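Serine protease inhibitor (Schistosoma haematobium, PDB 3STO) is a serpin that probably inhibits serine-type endopeptidases. Local coordinates at residues T101-F106 and N250-F255; T254-L259 and F384-Q389; F192-F197 and S351-T356; S18-T23 and L390-M395. All blocks are in the same frame, centred on the assembly; numbering follows the deposited sequence.

Overall arrangement
Contacts 2 and 3 are buried, contact 4 is partly buried, and contact 1 lies at the surface. Contacts 1 and 2 share strand 253-260, with Thr254 and Phe255 in both. Strand 381-387, used in contact 2, is followed after a turn by antiparallel strand 392-399, used in contact 4. Contact 1 rests on a salt bridge and hydrogen bonds of a side-chain amide. Contacts 2 and 3 rest on antiparallel backbone bonds, but contact 3 also buries a carboxylate with a water. Contact 4 joins the N-terminal helix to the turn and start of strand 392-399 through a lysine and a selenomethionine. The centres of contacts 1 and 3 are about 10 Å apart, and Asp196 bonds to Thr105 and Asn250 between them.

Contact 1 of 4, residues T101-F106 and N250-F255; sequences TSEKTF and NTRFTF
Glu103 grips the other segment with both carboxylate oxygens. OE2 of Glu103 forms a salt bridge with NH1 of Arg252 at 2.8 Å. The bond uses the anti lone pair of OE2, and the oxygen lies in the guanidinium plane. The two planes stand 87° apart. OE1 of Glu103 accepts from ND2 of Asn250, also at 2.8 Å, again on the anti side but 30° out of the carboxylate plane. The same ND2 makes a weak bond to O of Lys104 at 3.4 Å. Glu103 is bent at chi2 (-69°), which turns CD aside from a straight course.

Asn250 opens a type I beta turn that ends at Phe253 and leads into strand 253-260. The contact joins the start of this strand of serpin sheet B to the chain after helix 82-101, which leads into strand 112-124. Asp387 takes NE of Arg252 in a second salt bridge, and Ser99 bonds to its NH2, so the guanidinium is held from several directions.

Packing adjoins the charged groups. CB of Glu103 meets the edge of the Phe253 ring at CE2, 3.8 Å away. One face of that ring carries CG of Arg252 over its centre, at a height of 3.8 Å.

Contact 2 of 4, residues T254-L259 and F384-Q389; sequences TFVIVL and FIYDQQ
Thr254 and Tyr386 form an antiparallel hydrogen-bonded pair. N of Tyr386 reaches O of Thr254 at 2.8 Å in a nearly straight bond, 177° at the hydrogen. N of Thr254 returns a bond to O of Tyr386. Val256 and Phe384 make the next hydrogen-bonded pair, with N of Phe384 2.8 Å from O of Val256. Between them Phe255 and Ile385 form a non-hydrogen-bonded pair. These strands, 253-260 and 381-387, correspond to central strands of serpin sheet B, with 241-247 and 392-399 on their outer sides.

The tight part is the face carrying Thr254, Val256, Phe384 and Tyr386. CG2 of Val256 lies anti to the carbonyl carbon, which brings it 3.7 Å from CB of Tyr386. CG2 of Thr254 meets the edge of the Tyr386 ring at CD2. Further along, CG2 of Val258 touches the edge of the Phe384 ring at CE2, 3.8 Å away. Helix 279-283 covers both aromatic rings. On the other face CD1 of Phe255 comes only to 4.5 Å from CG1 of Ile385.

The loose end is at exposed Gln388, whose NE2 stays 4.1 Å from CG2 of Thr254. The four backbone bonds carry the polar part, while the side chains add mostly apolar contact.

Contact 3 of 4, residues F192-F197 and S351-T356; sequences FYFRDF and SGIEAT
Asp196 and Ile353 form an antiparallel hydrogen-bonded pair at the end of strand 186-197, which corresponds to strand 3 of serpin sheet A. Segment 351-356 follows strand 339-348 and, as in other serpins, corresponds to the proximal hinge of the reactive centre loop. N of Ile353 meets O of Asp196 at 3.0 Å, and N of Asp196 reaches O of Ile353 at 3.2 Å. Phe197 and Gly352 follow as a non-hydrogen-bonded pair. Gly352 has no side chain, and its CA comes to 4.2 Å from CA of Phe197.

Side chains and carbonyls surround this pair. CG2 of Ile353 comes near CD1 of Phe194. CB of Ala355 is 3.9 Å from CD1 of Phe197, and O of Thr356 lies at the edge of that ring. CG of Glu354 approaches CE1 of Tyr193 as the two side chains pass, pointing opposite ways. CG of Arg195, anti to the backbone N (chi1 -178°), packs against O of Glu354.

Buried Glu354 is positioned from further out. Its OE1 accepts from N of Lys347. A water bonds to N of Phe194 and lies within bonding distance of O of Phe192 and OE2 of Glu354. The Asp196 carboxylate is held in turn, OD1 by OG1 of Thr105 and OD2 by N of Asn250. OE2 of Glu354 also sits 2.7 Å from O of Phe194, two acceptors not hydrogen-bonded to each other.

Contact 4 of 4, residues S18-T23 and L390-M395; sequences SHKAFT and LTMPIM
Met392, a selenomethionine, points its side chain at the first turns of helix 18-30. From CB the chain enters with CG between the backbone N and the carbonyl carbon (chi1 74°). SE, anti to CA (chi2 -170°), then reaches the edge of the His19 ring, 3.4 Å from CD2 and 3.7 Å from NE2. This is a Met-aromatic contact at the ring edge, with selenium in place of sulfur. The chain bends at chi3 (-52°), which directs CE away from an extended path. CE meets Thr23 tip to tip, 3.2 Å from its OG1, and touches CG of Lys20 at 3.9 Å. OG1 of Thr23 bonds back to O of His19, which also accepts from N of Thr23.

Beside this, Lys20 runs extended beyond CG and ends on Thr391. Its NZ bonds to OG1 of Thr391 at 2.8 Å and to O of Thr391 at 3.1 Å, the latter from above the carbonyl plane. A third bond, to O of Leu390, is weak.

Helix 18-30 corresponds to serpin helix A, here packed on the sheet B hairpin of strands 381-387 and 392-399. Thr391 and Met392 together sit opposite Asp387, a G1 beta bulge. His19 and Thr23 also pack on helix 43-55.

The ammonium gathers oxygens of the turn, while the selenomethionine makes van der Waals and Met-aromatic contact with partly polar helix side chains.

Contact 1 of 4, residues T101-F106 and N250-F255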
loop_
_atom_site.group_PDB
_atom_site.type_symbol
_atom_site.label_atom_id
_atom_site.label_comp_id
_atom_site.label_asym_id
_atom_site.label_seq_id
_atom_site.Cartn_x
_atom_site.Cartn_y
_atom_site.Cartn_z
ATOM N N THR A 101 8.687 5.631 9.297
ATOM C CA THR A 101 8.532 7.082 9.475
ATOM C C THR A 101 9.856 7.749 9.857
ATOM O O THR A 101 9.961 8.958 9.863
ATOM C CB THR A 101 7.435 7.449 10.512
ATOM O OG1 THR A 101 7.849 7.026 11.815
ATOM C CG2 THR A 101 6.097 6.776 10.165
ATOM N N SER A 102 10.869 6.954 10.168
ATOM C CA SER A 102 12.180 7.520 10.422
ATOM C C SER A 102 12.867 8.000 9.130
ATOM O O SER A 102 13.846 8.736 9.190
ATOM C CB SER A 102 13.080 6.516 11.121
ATOM O OG SER A 102 13.406 5.459 10.247
ATOM N N GLU A 103 12.358 7.604 7.969
ATOM C CA GLU A 103 13.017 7.976 6.723
ATOM C C GLU A 103 12.667 9.397 6.266
ATOM O O GLU A 103 11.499 9.787 6.142
ATOM C CB GLU A 103 12.797 6.915 5.641
ATOM C CG GLU A 103 13.269 5.519 6.073
ATOM C CD GLU A 103 14.795 5.464 6.187
ATOM O OE1 GLU A 103 15.469 6.440 5.763
ATOM O OE2 GLU A 103 15.320 4.443 6.685
ATOM N N LYS A 104 13.711 10.183 6.049
ATOM C CA LYS A 104 13.536 11.599 5.760
ATOM C C LYS A 104 13.902 11.993 4.338
ATOM O O LYS A 104 14.722 11.343 3.653
ATOM C CB LYS A 104 14.331 12.449 6.752
ATOM C CG LYS A 104 13.513 12.925 7.925
ATOM C CD LYS A 104 12.908 11.776 8.662
ATOM C CE LYS A 104 11.752 12.225 9.541
ATOM N NZ LYS A 104 11.677 11.314 10.689
ATOM N N THR A 105 13.292 13.090 3.910
ATOM C CA THR A 105 13.571 13.636 2.600
ATOM C C THR A 105 13.613 15.176 2.657
ATOM O O THR A 105 12.836 15.812 3.371
ATOM C CB THR A 105 12.532 13.119 1.568
ATOM O OG1 THR A 105 13.082 13.184 0.249
ATOM C CG2 THR A 105 11.236 13.913 1.639
ATOM N N PHE A 106 14.548 15.762 1.922
ATOM C CA PHE A 106 14.626 17.214 1.821
ATOM C C PHE A 106 13.921 17.696 0.558
ATOM O O PHE A 106 14.313 17.320 -0.564
ATOM C CB PHE A 106 16.086 17.689 1.843
ATOM N N ASN A 250 16.183 9.005 -1.196
ATOM C CA ASN A 250 16.480 8.165 -0.068
ATOM C C ASN A 250 16.572 6.734 -0.611
ATOM O O ASN A 250 15.563 6.111 -0.982
ATOM C CB ASN A 250 15.412 8.333 1.032
ATOM C CG ASN A 250 15.750 7.545 2.286
ATOM O OD1 ASN A 250 16.406 6.508 2.197
ATOM N ND2 ASN A 250 15.322 8.037 3.455
ATOM N N THR A 251 17.784 6.214 -0.701
ATOM C CA THR A 251 17.980 5.016 -1.499
ATOM C C THR A 251 17.611 3.704 -0.822
ATOM O O THR A 251 17.841 2.618 -1.374
ATOM C CB THR A 251 19.389 4.946 -2.087
ATOM O OG1 THR A 251 20.336 4.708 -1.038
ATOM C CG2 THR A 251 19.705 6.248 -2.848
ATOM N N ARG A 252 17.035 3.796 0.371
ATOM C CA ARG A 252 16.411 2.631 0.982
ATOM C C ARG A 252 15.183 2.174 0.125
ATOM O O ARG A 252 14.819 1.003 0.069
ATOM C CB ARG A 252 15.985 2.985 2.418
ATOM C CG ARG A 252 14.815 2.157 2.905
ATOM C CD ARG A 252 14.573 2.333 4.378
ATOM N NE ARG A 252 13.583 1.371 4.857
ATOM C CZ ARG A 252 13.106 1.356 6.097
ATOM N NH1 ARG A 252 13.524 2.258 6.976
ATOM N NH2 ARG A 252 12.215 0.446 6.455
ATOM N N PHE A 253 14.550 3.129 -0.532
ATOM C CA PHE A 253 13.407 2.862 -1.370
ATOM C C PHE A 253 13.790 2.921 -2.853
ATOM O O PHE A 253 14.572 3.779 -3.277
ATOM C CB PHE A 253 12.298 3.870 -1.045
ATOM C CG PHE A 253 11.897 3.844 0.399
ATOM C CD1 PHE A 253 11.200 2.741 0.916
ATOM C CD2 PHE A 253 12.226 4.901 1.256
ATOM C CE1 PHE A 253 10.843 2.696 2.270
ATOM C CE2 PHE A 253 11.870 4.861 2.573
ATOM C CZ PHE A 253 11.191 3.744 3.091
ATOM N N THR A 254 13.233 1.989 -3.628
ATOM C CA THR A 254 13.459 1.944 -5.068
ATOM C C THR A 254 12.168 1.619 -5.814
ATOM O O THR A 254 11.266 0.987 -5.263
ATOM C CB THR A 254 14.578 0.951 -5.422
ATOM O OG1 THR A 254 14.845 1.039 -6.808
ATOM C CG2 THR A 254 14.202 -0.481 -5.082
ATOM N N PHE A 255 12.054 2.113 -7.042
ATOM C CA PHE A 255 10.894 1.836 -7.865
ATOM C C PHE A 255 11.221 0.686 -8.781
ATOM O O PHE A 255 12.105 0.812 -9.607
ATOM C CB PHE A 255 10.544 3.058 -8.686
ATOM C CG PHE A 255 9.272 2.932 -9.451
ATOM C CD1 PHE A 255 8.043 2.827 -8.783
ATOM C CD2 PHE A 255 9.281 3.027 -10.835
ATOM C CE1 PHE A 255 6.817 2.759 -9.502
ATOM C CE2 PHE A 255 8.077 2.952 -11.571
ATOM C CZ PHE A 255 6.841 2.817 -10.884
#

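Contact 2 of 4, residues T254-L259 and F384-Q389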
loop_
_atom_site.group_PDB
_atom_site.type_symbol
_atom_site.label_atom_id
_atom_site.label_comp_id
_atom_site.label_asym_id
_atom_site.label_seq_id
_atom_site.Cartn_x
_atom_site.Cartn_y
_atom_site.Cartn_z
ATOM N N THR A 254 13.233 1.989 -3.628
ATOM C CA THR A 254 13.459 1.944 -5.068
ATOM C C THR A 254 12.168 1.619 -5.814
ATOM O O THR A 254 11.266 0.987 -5.263
ATOM C CB THR A 254 14.578 0.951 -5.422
ATOM O OG1 THR A 254 14.845 1.039 -6.808
ATOM C CG2 THR A 254 14.202 -0.481 -5.082
ATOM N N PHE A 255 12.054 2.113 -7.042
ATOM C CA PHE A 255 10.894 1.836 -7.865
ATOM C C PHE A 255 11.221 0.686 -8.781
ATOM O O PHE A 255 12.105 0.812 -9.607
ATOM C CB PHE A 255 10.544 3.058 -8.686
ATOM C CG PHE A 255 9.272 2.932 -9.451
ATOM C CD1 PHE A 255 8.043 2.827 -8.783
ATOM C CD2 PHE A 255 9.281 3.027 -10.835
ATOM C CE1 PHE A 255 6.817 2.759 -9.502
ATOM C CE2 PHE A 255 8.077 2.952 -11.571
ATOM C CZ PHE A 255 6.841 2.817 -10.884
ATOM N N VAL A 256 10.542 -0.443 -8.594
ATOM C CA VAL A 256 10.800 -1.656 -9.343
ATOM C C VAL A 256 9.733 -1.813 -10.426
ATOM O O VAL A 256 8.551 -1.801 -10.113
ATOM C CB VAL A 256 10.838 -2.868 -8.405
ATOM C CG1 VAL A 256 10.961 -4.196 -9.205
ATOM C CG2 VAL A 256 11.998 -2.703 -7.389
ATOM N N ILE A 257 10.160 -1.908 -11.693
ATOM C CA ILE A 257 9.253 -2.147 -12.815
ATOM C C ILE A 257 9.435 -3.547 -13.324
ATOM O O ILE A 257 10.553 -4.021 -13.505
ATOM C CB ILE A 257 9.433 -1.136 -13.950
ATOM C CG1 ILE A 257 9.488 0.294 -13.373
ATOM C CG2 ILE A 257 8.327 -1.281 -15.035
ATOM C CD1 ILE A 257 10.366 1.227 -14.204
ATOM N N VAL A 258 8.318 -4.241 -13.487
ATOM C CA VAL A 258 8.346 -5.595 -13.994
ATOM C C VAL A 258 7.665 -5.605 -15.357
ATOM O O VAL A 258 6.452 -5.417 -15.450
ATOM C CB VAL A 258 7.624 -6.592 -13.071
ATOM C CG1 VAL A 258 7.784 -8.006 -13.613
ATOM C CG2 VAL A 258 8.177 -6.512 -11.658
ATOM N N LEU A 259 8.460 -5.816 -16.404
ATOM C CA LEU A 259 7.983 -5.656 -17.774
ATOM C C LEU A 259 7.975 -7.007 -18.475
ATOM O O LEU A 259 9.021 -7.632 -18.668
ATOM C CB LEU A 259 8.842 -4.631 -18.547
ATOM C CG LEU A 259 8.301 -4.206 -19.920
ATOM C CD1 LEU A 259 6.962 -3.425 -19.801
ATOM C CD2 LEU A 259 9.321 -3.383 -20.693
ATOM N N PHE A 384 6.473 -1.678 -8.195
ATOM C CA PHE A 384 6.494 -1.674 -6.744
ATOM C C PHE A 384 7.299 -0.507 -6.234
ATOM O O PHE A 384 8.243 -0.074 -6.888
ATOM C CB PHE A 384 7.184 -2.922 -6.254
ATOM C CG PHE A 384 6.555 -4.210 -6.724
ATOM C CD1 PHE A 384 5.517 -4.810 -5.979
ATOM C CD2 PHE A 384 7.040 -4.855 -7.838
ATOM C CE1 PHE A 384 4.964 -6.010 -6.348
ATOM C CE2 PHE A 384 6.488 -6.074 -8.251
ATOM C CZ PHE A 384 5.452 -6.659 -7.495
ATOM N N ILE A 385 6.918 0.034 -5.081
ATOM C CA ILE A 385 7.902 0.757 -4.299
ATOM C C ILE A 385 8.483 -0.293 -3.368
ATOM O O ILE A 385 7.764 -0.884 -2.583
ATOM C CB ILE A 385 7.297 1.876 -3.530
ATOM C CG1 ILE A 385 6.718 2.898 -4.500
ATOM C CG2 ILE A 385 8.333 2.463 -2.547
ATOM C CD1 ILE A 385 5.859 3.950 -3.828
ATOM N N TYR A 386 9.764 -0.597 -3.523
ATOM C CA TYR A 386 10.366 -1.708 -2.806
ATOM C C TYR A 386 11.214 -1.146 -1.668
ATOM O O TYR A 386 11.943 -0.171 -1.861
ATOM C CB TYR A 386 11.230 -2.535 -3.776
ATOM C CG TYR A 386 12.013 -3.677 -3.163
ATOM C CD1 TYR A 386 11.376 -4.823 -2.712
ATOM C CD2 TYR A 386 13.399 -3.609 -3.039
ATOM C CE1 TYR A 386 12.084 -5.874 -2.160
ATOM C CE2 TYR A 386 14.123 -4.656 -2.480
ATOM C CZ TYR A 386 13.453 -5.793 -2.031
ATOM O OH TYR A 386 14.153 -6.854 -1.480
ATOM N N ASP A 387 11.102 -1.765 -0.488
ATOM C CA ASP A 387 11.854 -1.352 0.705
ATOM C C ASP A 387 13.081 -2.241 0.923
ATOM O O ASP A 387 12.950 -3.442 1.155
ATOM C CB ASP A 387 10.945 -1.378 1.921
ATOM C CG ASP A 387 11.610 -0.806 3.169
ATOM O OD1 ASP A 387 12.840 -0.982 3.376
ATOM O OD2 ASP A 387 10.878 -0.188 3.959
ATOM N N GLN A 388 14.280 -1.655 0.850
ATOM C CA GLN A 388 15.505 -2.463 0.769
ATOM C C GLN A 388 15.943 -2.948 2.120
ATOM O O GLN A 388 16.747 -3.867 2.238
ATOM C CB GLN A 388 16.649 -1.721 0.066
ATOM C CG GLN A 388 16.264 -1.238 -1.305
ATOM C CD GLN A 388 17.275 -1.602 -2.361
ATOM O OE1 GLN A 388 17.607 -2.787 -2.573
ATOM N NE2 GLN A 388 17.784 -0.589 -3.031
ATOM N N GLN A 389 15.387 -2.340 3.150
ATOM C CA GLN A 389 15.672 -2.786 4.494
ATOM C C GLN A 389 14.699 -3.900 4.914
ATOM O O GLN A 389 15.115 -4.993 5.308
ATOM C CB GLN A 389 15.633 -1.589 5.429
ATOM C CG GLN A 389 16.033 -1.907 6.834
ATOM C CD GLN A 389 15.993 -0.685 7.659
ATOM O OE1 GLN A 389 16.582 0.348 7.275
ATOM N NE2 GLN A 389 15.245 -0.743 8.777
#

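Contact 3 of 4, residues F192-F197 and S351-T356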
loop_
_atom_site.group_PDB
_atom_site.type_symbol
_atom_site.label_atom_id
_atom_site.label_comp_id
_atom_site.label_asym_id
_atom_site.label_seq_id
_atom_site.Cartn_x
_atom_site.Cartn_y
_atom_site.Cartn_z
ATOM N N PHE A 192 -1.902 5.738 2.809
ATOM C CA PHE A 192 -0.463 5.500 2.803
ATOM C C PHE A 192 0.213 6.381 1.775
ATOM O O PHE A 192 0.116 6.152 0.563
ATOM C CB PHE A 192 -0.156 4.040 2.530
ATOM C CG PHE A 192 1.189 3.596 3.030
ATOM C CD1 PHE A 192 2.316 3.668 2.203
ATOM C CD2 PHE A 192 1.322 3.072 4.323
ATOM C CE1 PHE A 192 3.555 3.231 2.674
ATOM C CE2 PHE A 192 2.548 2.622 4.799
ATOM C CZ PHE A 192 3.671 2.694 3.982
ATOM N N TYR A 193 0.891 7.398 2.282
ATOM C CA TYR A 193 1.481 8.413 1.425
ATOM C C TYR A 193 3.001 8.240 1.368
ATOM O O TYR A 193 3.703 8.348 2.384
ATOM C CB TYR A 193 1.097 9.807 1.945
ATOM C CG TYR A 193 1.379 10.977 1.028
ATOM C CD1 TYR A 193 0.688 11.141 -0.155
ATOM C CD2 TYR A 193 2.313 11.947 1.377
ATOM C CE1 TYR A 193 0.932 12.242 -0.983
ATOM C CE2 TYR A 193 2.570 13.044 0.566
ATOM C CZ TYR A 193 1.872 13.193 -0.609
ATOM O OH TYR A 193 2.127 14.288 -1.417
ATOM N N PHE A 194 3.482 7.967 0.164
ATOM C CA PHE A 194 4.895 7.914 -0.118
ATOM C C PHE A 194 5.289 9.094 -1.004
ATOM O O PHE A 194 4.602 9.411 -1.954
ATOM C CB PHE A 194 5.236 6.592 -0.811
ATOM C CG PHE A 194 6.696 6.406 -1.051
ATOM C CD1 PHE A 194 7.321 7.026 -2.134
ATOM C CD2 PHE A 194 7.461 5.635 -0.177
ATOM C CE1 PHE A 194 8.697 6.855 -2.367
ATOM C CE2 PHE A 194 8.825 5.457 -0.390
ATOM C CZ PHE A 194 9.452 6.073 -1.486
ATOM N N ARG A 195 6.412 9.729 -0.700
ATOM C CA ARG A 195 6.883 10.858 -1.489
ATOM C C ARG A 195 8.410 11.017 -1.437
ATOM O O ARG A 195 9.014 11.112 -0.361
ATOM C CB ARG A 195 6.188 12.140 -1.046
ATOM C CG ARG A 195 6.593 13.361 -1.854
ATOM C CD ARG A 195 6.838 14.567 -0.939
ATOM N NE ARG A 195 5.691 15.463 -0.843
ATOM C CZ ARG A 195 5.469 16.276 0.186
ATOM N NH1 ARG A 195 6.313 16.279 1.210
ATOM N NH2 ARG A 195 4.399 17.072 0.204
ATOM N N ASP A 196 9.026 11.011 -2.618
ATOM C CA ASP A 196 10.437 11.310 -2.750
ATOM C C ASP A 196 10.833 11.642 -4.200
ATOM O O ASP A 196 10.176 11.231 -5.133
ATOM C CB ASP A 196 11.280 10.153 -2.216
ATOM C CG ASP A 196 12.711 10.588 -1.828
ATOM O OD1 ASP A 196 13.000 11.807 -1.890
ATOM O OD2 ASP A 196 13.541 9.713 -1.480
ATOM N N PHE A 197 11.924 12.385 -4.353
ATOM C CA PHE A 197 12.567 12.630 -5.639
ATOM C C PHE A 197 13.301 11.381 -6.082
ATOM O O PHE A 197 13.678 10.546 -5.239
ATOM C CB PHE A 197 13.585 13.768 -5.499
ATOM C CG PHE A 197 12.966 15.119 -5.304
ATOM C CD1 PHE A 197 11.921 15.543 -6.106
ATOM C CD2 PHE A 197 13.395 15.949 -4.295
ATOM C CE1 PHE A 197 11.327 16.779 -5.916
ATOM C CE2 PHE A 197 12.811 17.191 -4.107
ATOM C CZ PHE A 197 11.779 17.603 -4.923
ATOM N N SER A 351 10.265 14.415 -11.691
ATOM C CA SER A 351 10.891 14.731 -10.412
ATOM C C SER A 351 10.949 13.529 -9.487
ATOM O O SER A 351 11.932 13.360 -8.753
ATOM C CB SER A 351 10.144 15.862 -9.703
ATOM O OG SER A 351 10.135 17.040 -10.481
ATOM N N GLY A 352 9.895 12.709 -9.488
ATOM C CA GLY A 352 9.875 11.551 -8.614
ATOM C C GLY A 352 8.492 10.968 -8.453
ATOM O O GLY A 352 7.731 10.916 -9.405
ATOM N N ILE A 353 8.194 10.516 -7.236
ATOM C CA ILE A 353 6.919 9.906 -6.879
ATOM C C ILE A 353 6.216 10.831 -5.914
ATOM O O ILE A 353 6.813 11.265 -4.946
ATOM C CB ILE A 353 7.139 8.520 -6.255
ATOM C CG1 ILE A 353 7.760 7.594 -7.301
ATOM C CG2 ILE A 353 5.837 7.920 -5.717
ATOM C CD1 ILE A 353 8.180 6.255 -6.727
ATOM N N GLU A 354 4.949 11.133 -6.180
ATOM C CA GLU A 354 4.233 12.186 -5.451
ATOM C C GLU A 354 5.090 13.440 -5.266
ATOM O O GLU A 354 4.965 14.148 -4.262
ATOM C CB GLU A 354 3.717 11.709 -4.088
ATOM C CG GLU A 354 2.439 10.889 -4.148
ATOM C CD GLU A 354 2.656 9.448 -4.605
ATOM O OE1 GLU A 354 2.709 9.222 -5.828
ATOM O OE2 GLU A 354 2.758 8.524 -3.751
ATOM N N ALA A 355 5.956 13.707 -6.238
ATOM C CA ALA A 355 6.872 14.843 -6.168
ATOM C C ALA A 355 6.345 16.060 -6.921
ATOM O O ALA A 355 5.324 15.983 -7.606
ATOM C CB ALA A 355 8.251 14.437 -6.695
ATOM N N THR A 356 7.059 17.178 -6.808
ATOM C CA THR A 356 6.720 18.406 -7.539
ATOM C C THR A 356 8.001 19.199 -7.833
ATOM O O THR A 356 8.888 19.261 -6.986
ATOM C CB THR A 356 5.730 19.299 -6.710
ATOM O OG1 THR A 356 4.639 18.508 -6.212
ATOM C CG2 THR A 356 5.168 20.442 -7.545
HETATM O O HOH W 1 1.538 7.024 -1.624
#

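Contact 4 of 4, residues S18-T23 and L390-M395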
loop_
_atom_site.group_PDB
_atom_site.type_symbol
_atom_site.label_atom_id
_atom_site.label_comp_id
_atom_site.label_asym_id
_atom_site.label_seq_id
_atom_site.Cartn_x
_atom_site.Cartn_y
_atom_site.Cartn_z
ATOM N N SER A 18 5.967 -12.474 10.516
ATOM C CA SER A 18 4.519 -12.410 10.584
ATOM C C SER A 18 3.949 -11.466 9.541
ATOM O O SER A 18 2.977 -11.785 8.846
ATOM C CB SER A 18 4.104 -11.936 11.974
ATOM O OG SER A 18 4.462 -12.903 12.940
ATOM N N HIS A 19 4.572 -10.297 9.449
ATOM C CA HIS A 19 4.073 -9.237 8.610
ATOM C C HIS A 19 4.267 -9.610 7.128
ATOM O O HIS A 19 3.534 -9.128 6.259
ATOM C CB HIS A 19 4.727 -7.901 9.001
ATOM C CG HIS A 19 6.169 -7.804 8.630
ATOM N ND1 HIS A 19 7.169 -8.422 9.353
ATOM C CD2 HIS A 19 6.781 -7.186 7.592
ATOM C CE1 HIS A 19 8.336 -8.172 8.788
ATOM N NE2 HIS A 19 8.128 -7.423 7.718
ATOM N N LYS A 20 5.214 -10.507 6.843
ATOM C CA LYS A 20 5.390 -10.980 5.474
ATOM C C LYS A 20 4.388 -12.078 5.148
ATOM O O LYS A 20 3.937 -12.195 4.003
ATOM C CB LYS A 20 6.826 -11.457 5.200
ATOM C CG LYS A 20 7.857 -10.354 5.110
ATOM C CD LYS A 20 9.178 -10.860 4.488
ATOM C CE LYS A 20 10.223 -9.757 4.493
ATOM N NZ LYS A 20 11.348 -9.967 3.505
ATOM N N ALA A 21 4.057 -12.892 6.151
ATOM C CA ALA A 21 3.005 -13.912 6.045
ATOM C C ALA A 21 1.651 -13.263 5.780
ATOM O O ALA A 21 0.921 -13.659 4.866
ATOM C CB ALA A 21 2.942 -14.716 7.317
ATOM N N PHE A 22 1.325 -12.260 6.586
ATOM C CA PHE A 22 0.126 -11.476 6.354
ATOM C C PHE A 22 0.139 -10.937 4.920
ATOM O O PHE A 22 -0.787 -11.135 4.148
ATOM C CB PHE A 22 0.053 -10.299 7.335
ATOM C CG PHE A 22 -1.104 -9.388 7.069
ATOM C CD1 PHE A 22 -2.397 -9.756 7.441
ATOM C CD2 PHE A 22 -0.921 -8.195 6.380
ATOM C CE1 PHE A 22 -3.480 -8.933 7.157
ATOM C CE2 PHE A 22 -1.998 -7.358 6.085
ATOM C CZ PHE A 22 -3.282 -7.720 6.488
ATOM N N THR A 23 1.210 -10.236 4.586
ATOM C CA THR A 23 1.345 -9.590 3.288
ATOM C C THR A 23 1.050 -10.532 2.122
ATOM O O THR A 23 0.305 -10.184 1.231
ATOM C CB THR A 23 2.724 -8.930 3.132
ATOM O OG1 THR A 23 2.786 -7.787 4.002
ATOM C CG2 THR A 23 2.875 -8.465 1.730
ATOM N N LEU A 390 13.402 -3.643 4.772
ATOM C CA LEU A 390 12.407 -4.669 5.032
ATOM C C LEU A 390 12.421 -5.784 3.990
ATOM O O LEU A 390 11.784 -6.805 4.182
ATOM C CB LEU A 390 11.026 -4.046 5.096
ATOM C CG LEU A 390 10.852 -2.915 6.110
ATOM C CD1 LEU A 390 9.418 -2.421 6.071
ATOM C CD2 LEU A 390 11.221 -3.356 7.514
ATOM N N THR A 391 13.162 -5.585 2.896
ATOM C CA THR A 391 13.127 -6.469 1.720
ATOM C C THR A 391 11.714 -6.901 1.293
ATOM O O THR A 391 11.441 -8.086 1.076
ATOM C CB THR A 391 14.062 -7.699 1.848
ATOM O OG1 THR A 391 13.695 -8.453 3.006
ATOM C CG2 THR A 391 15.497 -7.254 1.986
HETATM N N MSE A 392 10.832 -5.928 1.148
HETATM C CA MSE A 392 9.497 -6.231 0.696
HETATM C C MSE A 392 8.905 -5.005 0.030
HETATM O O MSE A 392 9.382 -3.897 0.204
HETATM C CB MSE A 392 8.622 -6.645 1.870
HETATM C CG MSE A 392 8.225 -5.468 2.740
HETATM SE SE MSE A 392 7.351 -5.981 4.454
HETATM C CE MSE A 392 5.961 -7.183 3.732
ATOM N N PRO A 393 7.861 -5.206 -0.768
ATOM C CA PRO A 393 7.229 -4.013 -1.326
ATOM C C PRO A 393 6.295 -3.371 -0.316
ATOM O O PRO A 393 5.546 -4.034 0.405
ATOM C CB PRO A 393 6.431 -4.570 -2.510
ATOM C CG PRO A 393 6.075 -5.983 -2.072
ATOM C CD PRO A 393 7.290 -6.463 -1.295
ATOM N N ILE A 394 6.357 -2.061 -0.244
ATOM C CA ILE A 394 5.394 -1.364 0.563
ATOM C C ILE A 394 4.255 -0.797 -0.281
ATOM O O ILE A 394 3.256 -0.338 0.245
ATOM C CB ILE A 394 6.057 -0.283 1.422
ATOM C CG1 ILE A 394 6.737 0.749 0.549
ATOM C CG2 ILE A 394 7.066 -0.922 2.424
ATOM C CD1 ILE A 394 7.046 1.991 1.325
HETATM N N MSE A 395 4.407 -0.853 -1.595
HETATM C CA MSE A 395 3.349 -0.471 -2.517
HETATM C C MSE A 395 3.466 -1.457 -3.696
HETATM O O MSE A 395 4.562 -1.725 -4.194
HETATM C CB MSE A 395 3.506 0.995 -2.909
HETATM C CG MSE A 395 2.445 1.603 -3.819
HETATM SE SE MSE A 395 2.426 1.098 -5.724
HETATM C CE MSE A 395 4.199 1.485 -6.489
#